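Local coordinates for uncharacterized protein GEBA250068378 (Sulfurospirillum deleyianum, PDB 3NKG) that is of unknown function but belongs to a clan of galactose-binding-like beta domains, so a role in ligand binding is conceivable though unproven, at residues Ile9-Ser14 against Phe147-Ile152; Val98-Thr103 against Tyr121-Asn126. All blocks are in the same frame, centred on the assembly; numbering follows the deposited sequence.

Contact 1: Ile9-Ser14 against Phe147-Ile152; sequences IPIDLS and FRIENI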
loop_
_atom_site.group_PDB
_atom_site.type_symbol
_atom_site.label_atom_id
_atom_site.label_comp_id
_atom_site.label_asym_id
_atom_site.label_seq_id
_atom_site.Cartn_x
_atom_site.Cartn_y
_atom_site.Cartn_z
ATOM N N ILE A 9 7.814 -4.414 5.414
ATOM C CA ILE A 9 8.384 -5.455 4.585
ATOM C C ILE A 9 8.705 -4.836 3.218
ATOM O O ILE A 9 7.797 -4.426 2.500
ATOM C CB ILE A 9 7.369 -6.616 4.445
ATOM C CG1 ILE A 9 7.099 -7.261 5.806
ATOM C CG2 ILE A 9 7.819 -7.680 3.441
ATOM C CD1 ILE A 9 5.915 -8.214 5.793
ATOM N N PRO A 10 9.998 -4.741 2.869
ATOM C CA PRO A 10 10.340 -4.151 1.575
ATOM C C PRO A 10 9.819 -5.005 0.445
ATOM O O PRO A 10 9.986 -6.220 0.475
ATOM C CB PRO A 10 11.875 -4.152 1.577
ATOM C CG PRO A 10 12.239 -4.081 3.027
ATOM C CD PRO A 10 11.197 -4.970 3.695
ATOM N N ILE A 11 9.181 -4.377 -0.539
ATOM C CA ILE A 11 8.750 -5.095 -1.729
ATOM C C ILE A 11 9.184 -4.373 -3.012
ATOM O O ILE A 11 9.510 -3.178 -2.994
ATOM C CB ILE A 11 7.244 -5.287 -1.747
ATOM C CG1 ILE A 11 6.546 -3.932 -1.792
ATOM C CG2 ILE A 11 6.809 -6.060 -0.506
ATOM C CD1 ILE A 11 5.061 -4.067 -1.983
ATOM N N ASP A 12 9.153 -5.116 -4.115
ATOM C CA ASP A 12 9.637 -4.665 -5.417
ATOM C C ASP A 12 8.491 -4.610 -6.426
ATOM O O ASP A 12 8.111 -5.641 -6.979
ATOM C CB ASP A 12 10.683 -5.659 -5.919
ATOM C CG ASP A 12 11.281 -5.247 -7.265
ATOM O OD1 ASP A 12 10.850 -4.209 -7.828
ATOM O OD2 ASP A 12 12.194 -5.949 -7.749
ATOM N N LEU A 13 7.966 -3.410 -6.696
ATOM C CA LEU A 13 6.845 -3.270 -7.632
ATOM C C LEU A 13 7.283 -3.182 -9.096
ATOM O O LEU A 13 6.437 -3.058 -9.974
ATOM C CB LEU A 13 6.030 -2.009 -7.322
ATOM C CG LEU A 13 5.398 -1.806 -5.948
ATOM C CD1 LEU A 13 4.493 -0.591 -6.054
ATOM C CD2 LEU A 13 4.599 -3.021 -5.532
ATOM N N SER A 14 8.587 -3.233 -9.364
ATOM C CA SER A 14 9.069 -3.132 -10.755
ATOM C C SER A 14 9.053 -4.491 -11.472
ATOM O O SER A 14 9.171 -4.549 -12.688
ATOM C CB SER A 14 10.479 -2.528 -10.801
ATOM O OG SER A 14 11.417 -3.420 -10.209
ATOM N N PHE A 147 2.904 -13.808 6.527
ATOM C CA PHE A 147 2.376 -12.971 5.471
ATOM C C PHE A 147 3.170 -13.208 4.199
ATOM O O PHE A 147 4.390 -13.126 4.186
ATOM C CB PHE A 147 2.493 -11.509 5.868
ATOM C CG PHE A 147 1.379 -11.013 6.745
ATOM C CD1 PHE A 147 1.245 -11.468 8.053
ATOM C CD2 PHE A 147 0.469 -10.071 6.262
ATOM C CE1 PHE A 147 0.212 -11.003 8.874
ATOM C CE2 PHE A 147 -0.554 -9.599 7.061
ATOM C CZ PHE A 147 -0.686 -10.061 8.378
ATOM N N ARG A 148 2.473 -13.501 3.120
ATOM C CA ARG A 148 3.117 -13.593 1.826
ATOM C C ARG A 148 2.525 -12.487 0.958
ATOM O O ARG A 148 1.307 -12.358 0.852
ATOM C CB ARG A 148 2.858 -14.964 1.221
ATOM C CG ARG A 148 3.468 -15.172 -0.134
ATOM C CD ARG A 148 3.030 -16.515 -0.685
ATOM N NE ARG A 148 3.213 -16.569 -2.125
ATOM C CZ ARG A 148 4.032 -17.404 -2.750
ATOM N NH1 ARG A 148 4.115 -17.373 -4.079
ATOM N NH2 ARG A 148 4.759 -18.274 -2.050
ATOM N N ILE A 149 3.394 -11.676 0.365
ATOM C CA ILE A 149 2.952 -10.534 -0.428
ATOM C C ILE A 149 3.551 -10.653 -1.822
ATOM O O ILE A 149 4.767 -10.748 -1.969
ATOM C CB ILE A 149 3.358 -9.174 0.188
ATOM C CG1 ILE A 149 2.832 -9.040 1.618
ATOM C CG2 ILE A 149 2.807 -8.003 -0.701
ATOM C CD1 ILE A 149 3.825 -9.459 2.701
ATOM N N GLU A 150 2.682 -10.680 -2.829
ATOM C CA GLU A 150 3.091 -10.846 -4.204
ATOM C C GLU A 150 2.626 -9.647 -5.021
ATOM O O GLU A 150 1.448 -9.273 -4.997
ATOM C CB GLU A 150 2.511 -12.143 -4.793
ATOM C CG GLU A 150 2.694 -12.259 -6.322
ATOM C CD GLU A 150 2.369 -13.655 -6.900
ATOM O OE1 GLU A 150 1.858 -14.526 -6.162
ATOM O OE2 GLU A 150 2.639 -13.884 -8.110
ATOM N N ASN A 151 3.576 -9.027 -5.711
ATOM C CA ASN A 151 3.285 -7.976 -6.675
ATOM C C ASN A 151 2.960 -8.621 -8.022
ATOM O O ASN A 151 3.804 -9.296 -8.627
ATOM C CB ASN A 151 4.475 -7.013 -6.804
ATOM C CG ASN A 151 4.258 -5.971 -7.870
ATOM O OD1 ASN A 151 3.324 -5.157 -7.787
ATOM N ND2 ASN A 151 5.105 -5.995 -8.900
ATOM N N ILE A 152 1.731 -8.439 -8.494
ATOM C CA ILE A 152 1.292 -9.122 -9.719
ATOM C C ILE A 152 1.857 -8.506 -11.020
ATOM O O ILE A 152 2.356 -9.229 -11.892
ATOM C CB ILE A 152 -0.262 -9.232 -9.795
ATOM C CG1 ILE A 152 -0.809 -9.923 -8.538
ATOM C CG2 ILE A 152 -0.710 -9.984 -11.047
ATOM C CD1 ILE A 152 -0.367 -11.374 -8.396
#

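Contact 2: Val98-Thr103 against Tyr121-Asn126; sequences VPIKIT and YMTKGN. With ACY (acetic acid), chain C.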
loop_
_atom_site.group_PDB
_atom_site.type_symbol
_atom_site.label_atom_id
_atom_site.label_comp_id
_atom_site.label_asym_id
_atom_site.label_seq_id
_atom_site.Cartn_x
_atom_site.Cartn_y
_atom_site.Cartn_z
ATOM N N VAL A 98 -2.633 -0.990 -8.699
ATOM C CA VAL A 98 -1.557 -1.955 -8.435
ATOM C C VAL A 98 -2.118 -3.224 -7.759
ATOM O O VAL A 98 -2.494 -3.195 -6.589
ATOM C CB VAL A 98 -0.453 -1.333 -7.555
ATOM C CG1 VAL A 98 0.649 -2.375 -7.225
ATOM C CG2 VAL A 98 0.150 -0.102 -8.253
ATOM N N PRO A 99 -2.190 -4.327 -8.516
ATOM C CA PRO A 99 -2.711 -5.597 -7.993
ATOM C C PRO A 99 -1.694 -6.201 -7.067
ATOM O O PRO A 99 -0.550 -6.387 -7.469
ATOM C CB PRO A 99 -2.830 -6.488 -9.237
ATOM C CG PRO A 99 -2.672 -5.557 -10.432
ATOM C CD PRO A 99 -1.843 -4.401 -9.954
ATOM N N ILE A 100 -2.122 -6.497 -5.849
ATOM C CA ILE A 100 -1.275 -7.062 -4.812
ATOM C C ILE A 100 -2.027 -8.262 -4.269
ATOM O O ILE A 100 -3.204 -8.157 -3.904
ATOM C CB ILE A 100 -1.118 -6.089 -3.648
ATOM C CG1 ILE A 100 -0.415 -4.808 -4.111
ATOM C CG2 ILE A 100 -0.337 -6.737 -2.499
ATOM C CD1 ILE A 100 1.039 -4.995 -4.409
ATOM N N LYS A 101 -1.359 -9.402 -4.209
ATOM C CA LYS A 101 -1.975 -10.570 -3.611
ATOM C C LYS A 101 -1.388 -10.800 -2.233
ATOM O O LYS A 101 -0.163 -10.966 -2.068
ATOM C CB LYS A 101 -1.786 -11.799 -4.502
ATOM C CG LYS A 101 -2.521 -13.039 -4.023
ATOM C CD LYS A 101 -2.384 -14.158 -5.055
ATOM C CE LYS A 101 -2.346 -15.519 -4.401
ATOM N NZ LYS A 101 -2.254 -16.613 -5.416
ATOM N N ILE A 102 -2.269 -10.802 -1.239
ATOM C CA ILE A 102 -1.863 -11.075 0.133
ATOM C C ILE A 102 -2.401 -12.408 0.623
ATOM O O ILE A 102 -3.612 -12.650 0.613
ATOM C CB ILE A 102 -2.333 -9.967 1.097
ATOM C CG1 ILE A 102 -1.723 -8.629 0.688
ATOM C CG2 ILE A 102 -1.935 -10.284 2.555
ATOM C CD1 ILE A 102 -2.327 -7.459 1.415
ATOM N N THR A 103 -1.485 -13.268 1.052
ATOM C CA THR A 103 -1.830 -14.557 1.646
ATOM C C THR A 103 -1.384 -14.593 3.099
ATOM O O THR A 103 -0.248 -14.258 3.401
ATOM C CB THR A 103 -1.157 -15.706 0.874
ATOM O OG1 THR A 103 -1.480 -15.577 -0.516
ATOM C CG2 THR A 103 -1.657 -17.045 1.366
ATOM N N TYR A 121 -5.942 -7.768 -4.077
ATOM C CA TYR A 121 -6.442 -6.402 -3.975
ATOM C C TYR A 121 -6.040 -5.616 -5.205
ATOM O O TYR A 121 -4.858 -5.539 -5.526
ATOM C CB TYR A 121 -5.880 -5.687 -2.743
ATOM C CG TYR A 121 -6.272 -6.365 -1.456
ATOM C CD1 TYR A 121 -5.460 -7.363 -0.896
ATOM C CD2 TYR A 121 -7.472 -6.054 -0.826
ATOM C CE1 TYR A 121 -5.830 -8.018 0.274
ATOM C CE2 TYR A 121 -7.854 -6.712 0.361
ATOM C CZ TYR A 121 -7.022 -7.679 0.902
ATOM O OH TYR A 121 -7.383 -8.328 2.060
HETATM N N MSE A 122 -7.030 -5.038 -5.882
HETATM C CA MSE A 122 -6.789 -4.076 -6.936
HETATM C C MSE A 122 -6.592 -2.686 -6.302
HETATM O O MSE A 122 -7.482 -1.818 -6.331
HETATM C CB MSE A 122 -7.969 -4.085 -7.912
HETATM C CG MSE A 122 -8.284 -5.496 -8.418
HETATM SE SE MSE A 122 -6.788 -6.330 -9.428
HETATM C CE MSE A 122 -6.879 -5.128 -10.857
ATOM N N THR A 123 -5.430 -2.476 -5.711
ATOM C CA THR A 123 -5.233 -1.262 -4.909
ATOM C C THR A 123 -5.274 -0.004 -5.785
ATOM O O THR A 123 -4.918 -0.028 -6.999
ATOM C CB THR A 123 -3.921 -1.318 -4.135
ATOM O OG1 THR A 123 -2.828 -1.051 -5.013
ATOM C CG2 THR A 123 -3.733 -2.717 -3.503
ATOM N N LYS A 124 -5.717 1.095 -5.185
ATOM C CA LYS A 124 -5.835 2.344 -5.915
ATOM C C LYS A 124 -5.853 3.482 -4.915
ATOM O O LYS A 124 -6.063 3.279 -3.724
ATOM C CB LYS A 124 -7.139 2.372 -6.710
ATOM C CG LYS A 124 -8.364 2.094 -5.825
ATOM C CD LYS A 124 -9.667 2.328 -6.574
ATOM C CE LYS A 124 -10.843 1.951 -5.684
ATOM N NZ LYS A 124 -12.121 1.912 -6.436
ATOM N N GLY A 125 -5.638 4.691 -5.404
ATOM C CA GLY A 125 -5.885 5.838 -4.567
ATOM C C GLY A 125 -4.740 6.223 -3.655
ATOM O O GLY A 125 -3.659 5.620 -3.602
ATOM N N ASN A 126 -5.025 7.262 -2.900
ATOM C CA ASN A 126 -4.038 7.975 -2.141
ATOM C C ASN A 126 -4.364 7.725 -0.662
ATOM O O ASN A 126 -5.404 8.152 -0.189
ATOM C CB ASN A 126 -4.206 9.443 -2.529
ATOM C CG ASN A 126 -3.203 10.342 -1.891
ATOM O OD1 ASN A 126 -3.187 10.501 -0.679
ATOM N ND2 ASN A 126 -2.364 10.964 -2.716
HETATM C C ACY C . 0.983 12.672 -0.822
HETATM O O ACY C . -0.160 12.340 -1.243
HETATM O OXT ACY C . 1.438 12.562 0.359
HETATM C CH3 ACY C . 1.894 13.258 -1.838
#

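Contact 1: Ile9-Ser14 against Phe147-Ile152
The carboxamide of Asn151 lies under Leu13: one face takes Leu13 CA and the CD2 methyl, while the opposite face is turned to the backbone N of Ile152. CD2 comes within 3.4 Å of Asn151 OD1, the two side chains crossing at about a right angle, and Val98 CG1 sits near the amide plane beyond OD1. This is the interior of a beta sandwich, where strand 7-11, at the border of one four-stranded antiparallel sheet, faces strand 143-151 of the other. Held anti to the backbone N (chi1 176°), Asn151 CG comes 3.7 Å from Leu13 CA; ND2 hydrogen-bonds to the carbonyls of Gln15 and Glu153. An alanine here would probably leave both carbonyls without this donor and open a gap beneath Leu13. Further along, the interface is purely aliphatic. Ile9 CD1 meets Ile149 CD1 at 3.9 Å as the side chains cross obliquely, and Ile11 CG2 lies at 4.5 Å from Ile149 CG2. Where strand 7-11 gives way to loop, Asp12 forms an Asx turn: its OD1 takes Ser14 N at 2.9 Å from above the carboxylate plane, and Ser14 OG at 2.6 Å on the syn lone pair.

Contact 2: Val98-Thr103 against Tyr121-Asn126
Val98 and Thr123 form a hydrogen-bonded antiparallel pair at the end of the hairpin built from strands 98-107 and 113-123, and the bonding here is close. Val98 N donates to Thr123 O at 3.0 Å. In return Val98 O is gripped twice, by Thr123 N from well above the carbonyl plane and by Thr123 OG1, at 2.7 Å, in that plane on a lone pair. The hydroxyl reaches it because OG1 lies between the backbone N and the carbonyl carbon (chi1 77°), which leaves CG2 to meet Ile100 CG1 at 4.0 Å. Two residues along, Ile100 and Tyr121 exchange two straighter bonds, the one from Tyr121 N to Ile100 O being 2.8 Å long at 169°. Ile100 O also lies near the plane of the Tyr121 ring, at its edge. Obliquely to the same ring, Ile102 CD1 approaches CE1 at 3.7 Å.

The other face of the hairpin is looser. Pro99 and Met122, a selenomethionine, make a non-hydrogen-bonded pair, so the missing N-H of the proline costs no bond to this strand. The bent chain of Met122 brings its SE to 4.0 Å from Pro99 CB, yet the residue remains largely open to solvent. Met122 is also the centre of an inverse gamma turn, after which the chain leaves the sheet and Asn126 ND2 hydrogen-bonds to a bound acetic acid molecule, probably from the crystallisation liquor, which Tyr131 N also meets.

The chemistry implies that, with the Thr123 N-H meeting Val98 O at only 138°, the threonine hydroxyl is the better placed of the two donors to that oxygen and is likely to reinforce this last pair, alongside the bond from Val98 N to Thr123 O.

In the fold
From the N terminus, segment 9-14 takes in the end of the border strand of one sheet and the loop that follows it, and contact 1 closes a long loop of 132 residues when 147-152 arrives in the other. Contact 2 is nested wholly inside that loop and closes a much shorter one, the hairpin of strands 98-107 and 113-123. The two contacts therefore tie different things together: contact 1 joins sheet to sheet, whereas contact 2 joins neighbours within one sheet. Strands 143-151 and 98-107 adjoin, and their backbones probably hydrogen-bond from Arg148 N to Thr103 O and from Lys101 N to Glu150 O. Ile149 packs on Ile100, continuing the interior from one contact to the next.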